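Local coordinates for molybdopterin biosynthesis moeA protein (Pyrococcus horikoshii, PDB 1WU2) that probably acts in molybdenum cofactor biosynthesis, promoting, as in MoeA relatives, the insertion of molybdenum into molybdopterin, at residues 60-65 with 114-119; 299-304 with 366-371; 332-337 with 354-359. All coordinates share one frame; numbering follows the deposited sequence.

Contact 1. Residues 60-65 with 114-119; sequences GYAIRA and NAVIMQ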
ATOM      1  N   GLY A  60     -19.623  18.276  35.126  1.00 38.03           N
ATOM      2  CA  GLY A  60     -19.384  18.037  36.538  1.00 38.37           C
ATOM      3  C   GLY A  60     -19.111  19.275  37.367  1.00 38.62           C
ATOM      4  O   GLY A  60     -19.644  20.338  37.083  1.00 38.60           O
ATOM      5  N   TYR A  61     -18.290  19.117  38.404  1.00 38.92           N
ATOM      6  CA  TYR A  61     -17.914  20.209  39.294  1.00 39.33           C
ATOM      7  C   TYR A  61     -16.392  20.305  39.386  1.00 39.70           C
ATOM      8  O   TYR A  61     -15.727  19.345  39.766  1.00 39.44           O
ATOM      9  CB  TYR A  61     -18.503  19.983  40.687  1.00 39.39           C
ATOM     10  CG  TYR A  61     -20.013  19.995  40.712  1.00 39.49           C
ATOM     11  CD1 TYR A  61     -20.718  21.192  40.793  1.00 39.69           C
ATOM     12  CD2 TYR A  61     -20.738  18.809  40.645  1.00 39.75           C
ATOM     13  CE1 TYR A  61     -22.107  21.208  40.809  1.00 39.90           C
ATOM     14  CE2 TYR A  61     -22.123  18.814  40.661  1.00 40.05           C
ATOM     15  CZ  TYR A  61     -22.803  20.016  40.744  1.00 40.24           C
ATOM     16  OH  TYR A  61     -24.178  20.025  40.759  1.00 41.06           O
ATOM     17  N   ALA A  62     -15.848  21.466  39.031  1.00 40.28           N
ATOM     18  CA  ALA A  62     -14.417  21.712  39.131  1.00 40.78           C
ATOM     19  C   ALA A  62     -14.026  21.931  40.593  1.00 41.38           C
ATOM     20  O   ALA A  62     -14.398  22.932  41.199  1.00 41.38           O
ATOM     21  CB  ALA A  62     -14.033  22.917  38.283  1.00 40.76           C
ATOM     22  N   ILE A  63     -13.283  20.979  41.152  1.00 42.26           N
ATOM     23  CA  ILE A  63     -12.897  21.009  42.560  1.00 43.05           C
ATOM     24  C   ILE A  63     -11.382  20.994  42.708  1.00 44.28           C
ATOM     25  O   ILE A  63     -10.651  21.032  41.719  1.00 44.13           O
ATOM     26  CB  ILE A  63     -13.511  19.794  43.302  1.00 42.84           C
ATOM     27  CG1 ILE A  63     -12.971  18.475  42.733  1.00 42.54           C
ATOM     28  CG2 ILE A  63     -15.031  19.830  43.207  1.00 42.44           C
ATOM     29  CD1 ILE A  63     -13.175  17.286  43.647  1.00 42.24           C
ATOM     30  N   ARG A  64     -10.925  20.949  43.955  1.00 45.93           N
ATOM     31  CA  ARG A  64      -9.536  20.651  44.262  1.00 47.34           C
ATOM     32  C   ARG A  64      -9.467  19.166  44.575  1.00 48.72           C
ATOM     33  O   ARG A  64     -10.208  18.678  45.428  1.00 49.03           O
ATOM     34  CB  ARG A  64      -9.055  21.449  45.475  1.00 47.44           C
ATOM     35  CG  ARG A  64      -9.414  22.927  45.456  1.00 48.00           C
ATOM     36  CD  ARG A  64      -8.449  23.765  44.656  1.00 49.11           C
ATOM     37  NE  ARG A  64      -7.176  23.935  45.361  1.00 50.35           N
ATOM     38  CZ  ARG A  64      -6.758  25.064  45.936  1.00 51.36           C
ATOM     39  NH1 ARG A  64      -7.496  26.171  45.904  1.00 51.76           N
ATOM     40  NH2 ARG A  64      -5.581  25.088  46.549  1.00 51.74           N
ATOM     41  N   ALA A  65      -8.598  18.445  43.872  1.00 50.58           N
ATOM     42  CA  ALA A  65      -8.358  17.033  44.155  1.00 52.07           C
ATOM     43  C   ALA A  65      -7.890  16.854  45.598  1.00 53.47           C
ATOM     44  O   ALA A  65      -8.278  15.902  46.269  1.00 53.72           O
ATOM     45  CB  ALA A  65      -7.320  16.471  43.186  1.00 52.21           C
ATOM     46  N   ASN A 114      -8.094  21.876  39.842  1.00 34.26           N
ATOM     47  CA  ASN A 114      -7.200  20.925  39.182  1.00 34.54           C
ATOM     48  C   ASN A 114      -7.862  19.567  38.919  1.00 34.94           C
ATOM     49  O   ASN A 114      -7.186  18.611  38.548  1.00 34.89           O
ATOM     50  CB  ASN A 114      -5.892  20.763  39.977  1.00 34.41           C
ATOM     51  CG  ASN A 114      -6.093  20.101  41.333  1.00 34.18           C
ATOM     52  OD1 ASN A 114      -7.215  19.940  41.797  1.00 33.56           O
ATOM     53  ND2 ASN A 114      -4.993  19.722  41.975  1.00 33.83           N
ATOM     54  N   ALA A 115      -9.182  19.495  39.090  1.00 35.51           N
ATOM     55  CA  ALA A 115      -9.938  18.271  38.815  1.00 36.08           C
ATOM     56  C   ALA A 115     -11.423  18.547  38.581  1.00 36.81           C
ATOM     57  O   ALA A 115     -11.930  19.611  38.928  1.00 36.75           O
ATOM     58  CB  ALA A 115      -9.763  17.278  39.956  1.00 36.02           C
ATOM     59  N   VAL A 116     -12.107  17.577  37.980  1.00 37.77           N
ATOM     60  CA  VAL A 116     -13.552  17.640  37.773  1.00 38.61           C
ATOM     61  C   VAL A 116     -14.193  16.296  38.137  1.00 39.57           C
ATOM     62  O   VAL A 116     -13.724  15.239  37.717  1.00 39.41           O
ATOM     63  CB  VAL A 116     -13.914  18.016  36.315  1.00 38.59           C
ATOM     64  CG1 VAL A 116     -15.429  18.119  36.144  1.00 38.47           C
ATOM     65  CG2 VAL A 116     -13.251  19.332  35.911  1.00 38.48           C
ATOM     66  N   ILE A 117     -15.263  16.359  38.925  1.00 40.94           N
ATOM     67  CA  ILE A 117     -16.011  15.174  39.346  1.00 42.03           C
ATOM     68  C   ILE A 117     -17.323  15.110  38.577  1.00 43.11           C
ATOM     69  O   ILE A 117     -18.018  16.111  38.442  1.00 43.03           O
ATOM     70  CB  ILE A 117     -16.267  15.184  40.888  1.00 42.04           C
ATOM     71  CG1 ILE A 117     -17.026  13.923  41.330  1.00 42.06           C
ATOM     72  CG2 ILE A 117     -17.051  16.436  41.333  1.00 42.06           C
ATOM     73  CD1 ILE A 117     -16.141  12.807  41.817  1.00 42.54           C
HETATM   74  N   MSE A 118     -17.656  13.923  38.077  1.00 44.54           N
HETATM   75  CA  MSE A 118     -18.898  13.711  37.338  1.00 45.66           C
HETATM   76  C   MSE A 118     -20.108  14.099  38.182  1.00 46.44           C
HETATM   77  O   MSE A 118     -20.136  13.863  39.391  1.00 46.52           O
HETATM   78  CB  MSE A 118     -19.024  12.247  36.927  1.00 45.92           C
HETATM   79  CG  MSE A 118     -17.948  11.776  35.976  1.00 46.71           C
HETATM   80 SE   MSE A 118     -18.313   9.984  35.356  1.00 49.91          SE
HETATM   81  CE  MSE A 118     -19.690  10.400  34.054  1.00 48.05           C
ATOM     82  N   GLN A 119     -21.097  14.704  37.527  1.00 47.47           N
ATOM     83  CA  GLN A 119     -22.334  15.155  38.174  1.00 48.24           C
ATOM     84  C   GLN A 119     -22.994  14.057  38.998  1.00 49.01           C
ATOM     85  O   GLN A 119     -23.385  14.264  40.147  1.00 49.11           O
ATOM     86  CB  GLN A 119     -23.337  15.604  37.105  1.00 48.24           C
ATOM     87  CG  GLN A 119     -23.627  17.088  37.085  1.00 48.50           C
ATOM     88  CD  GLN A 119     -24.262  17.531  35.779  1.00 48.71           C
ATOM     89  OE1 GLN A 119     -24.060  18.660  35.343  1.00 49.47           O
ATOM     90  NE2 GLN A 119     -25.026  16.642  35.153  1.00 48.78           N
TER
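The carboxamide of Asn114 meets the backbone N-H of Ala65 in its own plane: OD1 accepts it on a lone pair, with Ala65 N and Asn114 OD1 2.9 Å apart and a nearly straight N-H...O angle of 172°. Asn114 CG sits between the backbone N and carbonyl carbon (chi1 67°), which brings OD1 up to Ala65 N, while ND2 hydrogen-bonds Glu66 OE2. The other flat group, the Tyr61 ring, is approached obliquely, Gln119 CG lying 4.2 Å from Tyr61 CE2; the Gln119 amide oxygen is itself bound by Lys102. Between these ends the strands run antiparallel, at 151° to each other. Tyr61 and Ile117 form a hydrogen-bonded pair, with Tyr61 N 3.0 Å from Ile117 O. Ile63 faces both Asn114 and Ala115, a classic beta bulge: its O takes the N-H of Asn114 at 3.3 Å and, weakly, that of Ala115. On one side of the ladder Tyr61 CB touches Ile117 CG2 at 3.9 Å, and Ala65 CB meets Ala115 CB. Strand 60-63 lies between strands 115-118 and 99-103 in a mixed sheet of the N-terminal region, with Tyr61 and Ile63 reaching Val81 and Leu79 of strand 77-84.

Contact 2. Residues 299-304 with 366-371; sequences YPVSVF and LSSLLA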
ATOM      1  N   TYR A 299      13.023  -9.436 -19.513  1.00 38.80           N
ATOM      2  CA  TYR A 299      11.923 -10.364 -19.259  1.00 38.68           C
ATOM      3  C   TYR A 299      11.174  -9.942 -17.989  1.00 37.74           C
ATOM      4  O   TYR A 299      11.799  -9.724 -16.957  1.00 37.52           O
ATOM      5  CB  TYR A 299      12.442 -11.803 -19.185  1.00 39.09           C
ATOM      6  CG  TYR A 299      12.693 -12.382 -20.568  1.00 41.13           C
ATOM      7  CD1 TYR A 299      13.947 -12.879 -20.927  1.00 42.86           C
ATOM      8  CD2 TYR A 299      11.682 -12.393 -21.535  1.00 42.70           C
ATOM      9  CE1 TYR A 299      14.180 -13.388 -22.208  1.00 43.70           C
ATOM     10  CE2 TYR A 299      11.904 -12.897 -22.808  1.00 43.69           C
ATOM     11  CZ  TYR A 299      13.152 -13.392 -23.140  1.00 44.00           C
ATOM     12  OH  TYR A 299      13.361 -13.890 -24.404  1.00 44.52           O
ATOM     13  N   PRO A 300       9.847  -9.801 -18.077  1.00 36.68           N
ATOM     14  CA  PRO A 300       9.042  -9.207 -16.999  1.00 36.01           C
ATOM     15  C   PRO A 300       9.319  -9.724 -15.588  1.00 35.14           C
ATOM     16  O   PRO A 300       9.457  -8.916 -14.674  1.00 34.95           O
ATOM     17  CB  PRO A 300       7.607  -9.551 -17.411  1.00 36.13           C
ATOM     18  CG  PRO A 300       7.652  -9.635 -18.881  1.00 36.47           C
ATOM     19  CD  PRO A 300       9.002 -10.188 -19.223  1.00 36.73           C
ATOM     20  N   VAL A 301       9.408 -11.037 -15.412  1.00 34.11           N
ATOM     21  CA  VAL A 301       9.655 -11.606 -14.087  1.00 33.32           C
ATOM     22  C   VAL A 301      11.002 -11.126 -13.547  1.00 32.28           C
ATOM     23  O   VAL A 301      11.120 -10.771 -12.377  1.00 32.00           O
ATOM     24  CB  VAL A 301       9.618 -13.154 -14.104  1.00 33.39           C
ATOM     25  CG1 VAL A 301       9.977 -13.719 -12.730  1.00 33.58           C
ATOM     26  CG2 VAL A 301       8.242 -13.654 -14.545  1.00 33.65           C
ATOM     27  N   SER A 302      12.005 -11.118 -14.416  1.00 31.11           N
ATOM     28  CA  SER A 302      13.353 -10.678 -14.058  1.00 30.37           C
ATOM     29  C   SER A 302      13.476  -9.167 -13.793  1.00 29.39           C
ATOM     30  O   SER A 302      14.251  -8.755 -12.935  1.00 29.34           O
ATOM     31  CB  SER A 302      14.330 -11.106 -15.153  1.00 30.42           C
ATOM     32  OG  SER A 302      15.661 -10.750 -14.830  1.00 30.98           O
ATOM     33  N   VAL A 303      12.727  -8.349 -14.528  1.00 28.33           N
ATOM     34  CA  VAL A 303      12.699  -6.902 -14.297  1.00 27.46           C
ATOM     35  C   VAL A 303      12.058  -6.575 -12.948  1.00 26.67           C
ATOM     36  O   VAL A 303      12.484  -5.645 -12.269  1.00 26.43           O
ATOM     37  CB  VAL A 303      11.926  -6.157 -15.422  1.00 27.42           C
ATOM     38  CG1 VAL A 303      11.630  -4.704 -15.033  1.00 27.68           C
ATOM     39  CG2 VAL A 303      12.706  -6.202 -16.712  1.00 27.32           C
ATOM     40  N   PHE A 304      11.035  -7.340 -12.575  1.00 25.85           N
ATOM     41  CA  PHE A 304      10.297  -7.133 -11.329  1.00 25.35           C
ATOM     42  C   PHE A 304      11.192  -7.374 -10.119  1.00 24.97           C
ATOM     43  O   PHE A 304      11.200  -6.583  -9.181  1.00 24.77           O
ATOM     44  CB  PHE A 304       9.088  -8.070 -11.282  1.00 25.22           C
ATOM     45  CG  PHE A 304       8.194  -7.870 -10.084  1.00 24.97           C
ATOM     46  CD1 PHE A 304       7.191  -6.908 -10.101  1.00 24.44           C
ATOM     47  CD2 PHE A 304       8.335  -8.668  -8.954  1.00 24.54           C
ATOM     48  CE1 PHE A 304       6.356  -6.731  -9.007  1.00 24.12           C
ATOM     49  CE2 PHE A 304       7.506  -8.498  -7.857  1.00 24.52           C
ATOM     50  CZ  PHE A 304       6.514  -7.527  -7.881  1.00 24.73           C
ATOM     51  N   LEU A 366       4.949 -13.799 -17.375  1.00 37.29           N
ATOM     52  CA  LEU A 366       4.315 -12.825 -16.497  1.00 36.45           C
ATOM     53  C   LEU A 366       3.264 -13.334 -15.494  1.00 35.73           C
ATOM     54  O   LEU A 366       3.005 -12.665 -14.495  1.00 35.60           O
ATOM     55  CB  LEU A 366       3.681 -11.752 -17.402  1.00 36.40           C
ATOM     56  CG  LEU A 366       3.409 -10.324 -16.926  1.00 36.53           C
ATOM     57  CD1 LEU A 366       1.938 -10.188 -16.622  1.00 37.01           C
ATOM     58  CD2 LEU A 366       4.251  -9.896 -15.736  1.00 36.55           C
ATOM     59  N   SER A 367       2.661 -14.494 -15.747  1.00 34.83           N
ATOM     60  CA  SER A 367       1.541 -14.970 -14.920  1.00 34.22           C
ATOM     61  C   SER A 367       1.910 -15.303 -13.469  1.00 33.59           C
ATOM     62  O   SER A 367       1.049 -15.254 -12.595  1.00 33.48           O
ATOM     63  CB  SER A 367       0.855 -16.183 -15.557  1.00 34.10           C
ATOM     64  OG  SER A 367       1.751 -17.274 -15.680  1.00 34.37           O
ATOM     65  N   SER A 368       3.170 -15.656 -13.219  1.00 32.85           N
ATOM     66  CA  SER A 368       3.645 -15.921 -11.859  1.00 32.30           C
ATOM     67  C   SER A 368       3.685 -14.640 -11.017  1.00 31.71           C
ATOM     68  O   SER A 368       3.451 -14.677  -9.808  1.00 31.73           O
ATOM     69  CB  SER A 368       5.021 -16.591 -11.887  1.00 32.35           C
ATOM     70  OG  SER A 368       6.001 -15.737 -12.451  1.00 32.86           O
ATOM     71  N   LEU A 369       3.990 -13.516 -11.666  1.00 30.83           N
ATOM     72  CA  LEU A 369       3.857 -12.188 -11.058  1.00 30.16           C
ATOM     73  C   LEU A 369       2.409 -11.866 -10.663  1.00 29.59           C
ATOM     74  O   LEU A 369       2.171 -11.232  -9.632  1.00 29.49           O
ATOM     75  CB  LEU A 369       4.362 -11.104 -12.020  1.00 30.19           C
ATOM     76  CG  LEU A 369       5.735 -10.484 -11.770  1.00 30.46           C
ATOM     77  CD1 LEU A 369       6.782 -11.530 -11.421  1.00 30.33           C
ATOM     78  CD2 LEU A 369       6.154  -9.691 -13.001  1.00 30.64           C
ATOM     79  N   LEU A 370       1.456 -12.281 -11.494  1.00 28.79           N
ATOM     80  CA  LEU A 370       0.036 -12.051 -11.227  1.00 28.48           C
ATOM     81  C   LEU A 370      -0.470 -12.876 -10.040  1.00 28.09           C
ATOM     82  O   LEU A 370      -1.273 -12.394  -9.238  1.00 27.92           O
ATOM     83  CB  LEU A 370      -0.810 -12.364 -12.470  1.00 28.46           C
ATOM     84  CG  LEU A 370      -1.151 -11.195 -13.399  1.00 28.53           C
ATOM     85  CD1 LEU A 370       0.079 -10.363 -13.729  1.00 28.60           C
ATOM     86  CD2 LEU A 370      -1.803 -11.716 -14.671  1.00 28.63           C
ATOM     87  N   ALA A 371       0.009 -14.112  -9.929  1.00 27.70           N
ATOM     88  CA  ALA A 371      -0.462 -15.043  -8.905  1.00 27.51           C
ATOM     89  C   ALA A 371       0.223 -14.837  -7.553  1.00 27.30           C
ATOM     90  O   ALA A 371      -0.152 -15.480  -6.571  1.00 27.39           O
ATOM     91  CB  ALA A 371      -0.267 -16.486  -9.378  1.00 27.50           C
TER
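A helix-helix interface joins the start of helix 300-319, in the probable molybdopterin-binding domain, to the short helix 367-371 of the C-terminal region, domain IV. Leu369 is the central side chain, meeting Pro300, Val301 and Phe304. The two short axes pass 10.0 Å apart at 51°, a separation that leaves room for side chains between the backbones, and the contact across it is apolar.

The Phe304 ring carries the clearest orientation. Leu369 CG stands over one face, 4.3 Å from the Phe304 ring centroid and 22° off the normal, a CH-pi contact displaced toward the rim. Phe304 CG lies anti to the backbone N (chi1 -176°), which sends the ring past Leu369 with one face against its CG, and the two side chains run roughly counter to one another. The branches of Leu369 divide the work: CD2 packs on Phe304 CB at 3.8 Å, whereas CD1 turns to Val301, 4.0 Å from its CG2. That same methyl of Val301 also meets Ser368 OG at 3.7 Å; the hydroxyl has a weak hydrogen bond to Ile365 O.

Other elements close round this apolar patch. Tyr396 meets Phe304 edge-to-face, and Lys347 of strand 343-351 lies against Val301, Ser368 and Leu369. From the second subunit, Gln164 packs on Phe304 and bonds Leu369 O, while Met168 of that subunit covers Leu366, so the domain junction also borders the dimer interface. At the first turn of helix 300-319, where the two backbones come nearest, the proline ring completes the contact: Pro300 CB rests 3.8 Å from Leu366 CD2.

Contact 3. Residues 332-337 with 354-359; sequences LQDDIP and IARVIK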
ATOM      1  N   LEU A 332       5.975 -21.444   6.097  1.00 34.47           N
ATOM      2  CA  LEU A 332       6.213 -21.789   4.703  1.00 34.86           C
ATOM      3  C   LEU A 332       5.481 -23.079   4.330  1.00 35.19           C
ATOM      4  O   LEU A 332       5.624 -24.091   5.006  1.00 35.14           O
ATOM      5  CB  LEU A 332       7.715 -21.935   4.466  1.00 34.91           C
ATOM      6  CG  LEU A 332       8.244 -21.860   3.035  1.00 34.91           C
ATOM      7  CD1 LEU A 332       7.910 -20.535   2.379  1.00 34.70           C
ATOM      8  CD2 LEU A 332       9.751 -22.088   3.056  1.00 34.74           C
ATOM      9  N   GLN A 333       4.703 -23.034   3.250  1.00 35.66           N
ATOM     10  CA  GLN A 333       3.888 -24.173   2.826  1.00 36.02           C
ATOM     11  C   GLN A 333       4.705 -25.278   2.160  1.00 36.26           C
ATOM     12  O   GLN A 333       4.410 -26.459   2.340  1.00 36.43           O
ATOM     13  CB  GLN A 333       2.784 -23.719   1.862  1.00 36.01           C
ATOM     14  CG  GLN A 333       1.711 -24.780   1.612  1.00 36.08           C
ATOM     15  CD  GLN A 333       0.586 -24.286   0.718  1.00 36.41           C
ATOM     16  OE1 GLN A 333       0.041 -23.206   0.934  1.00 36.04           O
ATOM     17  NE2 GLN A 333       0.236 -25.081  -0.286  1.00 37.08           N
ATOM     18  N   ASP A 334       5.711 -24.887   1.379  1.00 36.55           N
ATOM     19  CA  ASP A 334       6.478 -25.825   0.559  1.00 36.77           C
ATOM     20  C   ASP A 334       7.979 -25.674   0.770  1.00 36.70           C
ATOM     21  O   ASP A 334       8.445 -24.655   1.274  1.00 36.81           O
ATOM     22  CB  ASP A 334       6.159 -25.612  -0.927  1.00 36.95           C
ATOM     23  CG  ASP A 334       4.676 -25.389  -1.186  1.00 37.50           C
ATOM     24  OD1 ASP A 334       3.879 -26.322  -0.945  1.00 38.99           O
ATOM     25  OD2 ASP A 334       4.219 -24.314  -1.629  1.00 37.92           O
ATOM     26  N   ASP A 335       8.729 -26.698   0.372  1.00 36.71           N
ATOM     27  CA  ASP A 335      10.187 -26.649   0.400  1.00 36.72           C
ATOM     28  C   ASP A 335      10.679 -25.742  -0.727  1.00 36.62           C
ATOM     29  O   ASP A 335      10.145 -25.784  -1.838  1.00 36.68           O
ATOM     30  CB  ASP A 335      10.792 -28.049   0.214  1.00 36.82           C
ATOM     31  CG  ASP A 335      10.354 -29.038   1.288  1.00 37.15           C
ATOM     32  OD1 ASP A 335      10.151 -30.227   0.959  1.00 37.96           O
ATOM     33  OD2 ASP A 335      10.190 -28.727   2.480  1.00 37.09           O
ATOM     34  N   ILE A 336      11.685 -24.923  -0.434  1.00 36.52           N
ATOM     35  CA  ILE A 336      12.375 -24.128  -1.447  1.00 36.46           C
ATOM     36  C   ILE A 336      13.850 -24.522  -1.473  1.00 36.43           C
ATOM     37  O   ILE A 336      14.644 -23.967  -0.715  1.00 36.49           O
ATOM     38  CB  ILE A 336      12.259 -22.605  -1.169  1.00 36.42           C
ATOM     39  CG1 ILE A 336      10.824 -22.212  -0.822  1.00 36.34           C
ATOM     40  CG2 ILE A 336      12.729 -21.808  -2.394  1.00 36.43           C
ATOM     41  CD1 ILE A 336      10.701 -20.820  -0.238  1.00 36.35           C
ATOM     42  N   PRO A 337      14.228 -25.473  -2.325  1.00 36.35           N
ATOM     43  CA  PRO A 337      15.651 -25.750  -2.541  1.00 36.37           C
ATOM     44  C   PRO A 337      16.322 -24.547  -3.203  1.00 36.24           C
ATOM     45  O   PRO A 337      15.696 -23.871  -4.018  1.00 36.47           O
ATOM     46  CB  PRO A 337      15.650 -26.980  -3.459  1.00 36.46           C
ATOM     47  CG  PRO A 337      14.296 -27.036  -4.064  1.00 36.45           C
ATOM     48  CD  PRO A 337      13.359 -26.354  -3.127  1.00 36.45           C
ATOM     49  N   ILE A 354       0.297 -17.896   5.974  1.00 33.81           N
ATOM     50  CA  ILE A 354       0.984 -18.979   5.267  1.00 33.99           C
ATOM     51  C   ILE A 354       1.548 -18.480   3.933  1.00 34.24           C
ATOM     52  O   ILE A 354       0.825 -17.905   3.127  1.00 33.98           O
ATOM     53  CB  ILE A 354       0.017 -20.177   5.050  1.00 34.00           C
ATOM     54  CG1 ILE A 354      -0.208 -20.933   6.365  1.00 34.18           C
ATOM     55  CG2 ILE A 354       0.554 -21.147   3.989  1.00 34.12           C
ATOM     56  CD1 ILE A 354      -1.597 -21.509   6.513  1.00 34.29           C
ATOM     57  N   ALA A 355       2.843 -18.707   3.721  1.00 34.74           N
ATOM     58  CA  ALA A 355       3.526 -18.365   2.474  1.00 35.26           C
ATOM     59  C   ALA A 355       3.545 -19.552   1.502  1.00 35.82           C
ATOM     60  O   ALA A 355       4.312 -20.496   1.681  1.00 35.59           O
ATOM     61  CB  ALA A 355       4.952 -17.907   2.769  1.00 35.19           C
ATOM     62  N   ARG A 356       2.697 -19.488   0.478  1.00 36.58           N
ATOM     63  CA  ARG A 356       2.630 -20.509  -0.565  1.00 37.23           C
ATOM     64  C   ARG A 356       3.538 -20.112  -1.725  1.00 37.79           C
ATOM     65  O   ARG A 356       3.345 -19.067  -2.336  1.00 37.76           O
ATOM     66  CB  ARG A 356       1.188 -20.661  -1.061  1.00 37.34           C
ATOM     67  CG  ARG A 356       1.000 -21.700  -2.166  1.00 37.91           C
ATOM     68  CD  ARG A 356      -0.457 -22.059  -2.446  1.00 38.68           C
ATOM     69  NE  ARG A 356      -1.246 -20.908  -2.898  1.00 39.52           N
ATOM     70  CZ  ARG A 356      -1.191 -20.365  -4.119  1.00 39.96           C
ATOM     71  NH1 ARG A 356      -0.381 -20.851  -5.054  1.00 40.22           N
ATOM     72  NH2 ARG A 356      -1.960 -19.320  -4.410  1.00 40.05           N
ATOM     73  N   VAL A 357       4.518 -20.951  -2.034  1.00 38.51           N
ATOM     74  CA  VAL A 357       5.496 -20.640  -3.072  1.00 39.12           C
ATOM     75  C   VAL A 357       4.916 -20.851  -4.472  1.00 39.81           C
ATOM     76  O   VAL A 357       4.423 -21.934  -4.795  1.00 39.88           O
ATOM     77  CB  VAL A 357       6.773 -21.497  -2.910  1.00 39.08           C
ATOM     78  CG1 VAL A 357       7.756 -21.252  -4.054  1.00 38.99           C
ATOM     79  CG2 VAL A 357       7.443 -21.198  -1.577  1.00 39.18           C
ATOM     80  N   ILE A 358       4.969 -19.803  -5.291  1.00 40.63           N
ATOM     81  CA  ILE A 358       4.666 -19.913  -6.713  1.00 41.44           C
ATOM     82  C   ILE A 358       5.957 -20.238  -7.450  1.00 42.01           C
ATOM     83  O   ILE A 358       6.890 -19.431  -7.469  1.00 42.24           O
ATOM     84  CB  ILE A 358       4.057 -18.602  -7.254  1.00 41.47           C
ATOM     85  CG1 ILE A 358       2.770 -18.266  -6.502  1.00 41.78           C
ATOM     86  CG2 ILE A 358       3.761 -18.712  -8.751  1.00 41.70           C
ATOM     87  CD1 ILE A 358       2.934 -17.149  -5.540  1.00 42.18           C
ATOM     88  N   LYS A 359       6.007 -21.424  -8.046  1.00 42.68           N
ATOM     89  CA  LYS A 359       7.133 -21.821  -8.890  1.00 43.28           C
ATOM     90  C   LYS A 359       6.726 -21.728 -10.352  1.00 43.38           C
ATOM     91  O   LYS A 359       5.658 -22.203 -10.739  1.00 43.57           O
ATOM     92  CB  LYS A 359       7.639 -23.242  -8.574  1.00 43.53           C
ATOM     93  CG  LYS A 359       6.611 -24.232  -8.032  1.00 44.41           C
ATOM     94  CD  LYS A 359       6.584 -24.211  -6.506  1.00 45.73           C
ATOM     95  CE  LYS A 359       5.311 -24.825  -5.949  1.00 46.55           C
ATOM     96  NZ  LYS A 359       5.302 -24.825  -4.456  1.00 47.25           N
TER
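Asp334 and Lys359 meet nearly perpendicular, carboxylate against ammonium, and their salt bridge spans 3.1 Å from Asp334 OD2 to Lys359 NZ. The lysine chain bends at chi2 (-92°), curling back along its own segment, where NZ also donates to Val357 O at 3.0 Å. Asp334 OD2 in turn accepts a weak bond from Val357 N, 3.4 Å away. The oxygen thus ties a lysine and a backbone amide together, and the negative charge probably favours the protonated amine. An alanine in place of Asp334 would probably leave the Lys359 ammonium without its counter-charge, held in this contact by Val357 O alone, and the Val357 amide without its weak acceptor.

Gln333 and Arg356 behave differently: they run alongside each other in one direction, their amide and guanidinium planes 54° apart. The touch is between the amide and the arginine's aliphatic stem, Gln333 OE1 lying 3.4 Å from Arg356 CB. Ile336 crosses Val357 obliquely, its CD1 3.5 Å from Val357 CG2. Leu332 CD1 approaches that same methyl and Ala355 CB, at 4.0 Å from each, building an apolar patch beside the charged pair.

The backbone supplies one straight bond, from Gln333 N to Ala355 O at 3.0 Å (171°), beside a parallel bridge of Leu332 with Ala355. Strand 354-357 lies between strand 327-332, which it parallels, and strand 343-351, antiparallel to it, in the curled sheet of the C-terminal region; Ile336 reaches beyond to Leu376 and Ile378 of strand 374-378.

Contact 1 stands apart in the N-terminal region, its centre about 65 Å from that of contact 2 and 61 Å from that of contact 3. Contacts 1 and 2 are buried, contact 3 only partly so. Their chemistry differs: contact 1 relies on antiparallel backbone bonding, contact 2 on side-chain packing between helices of two family regions, and contact 3 on a salt bridge and a polar rim beside an apolar patch. Contacts 2 and 3 are neighbours, centres about 17 Å apart, and both lean on strand 343-351. They touch where Ile358, next after Val357 in the chain, packs on helix 367-371, its CG2 4.0 Å from Ser368 CB.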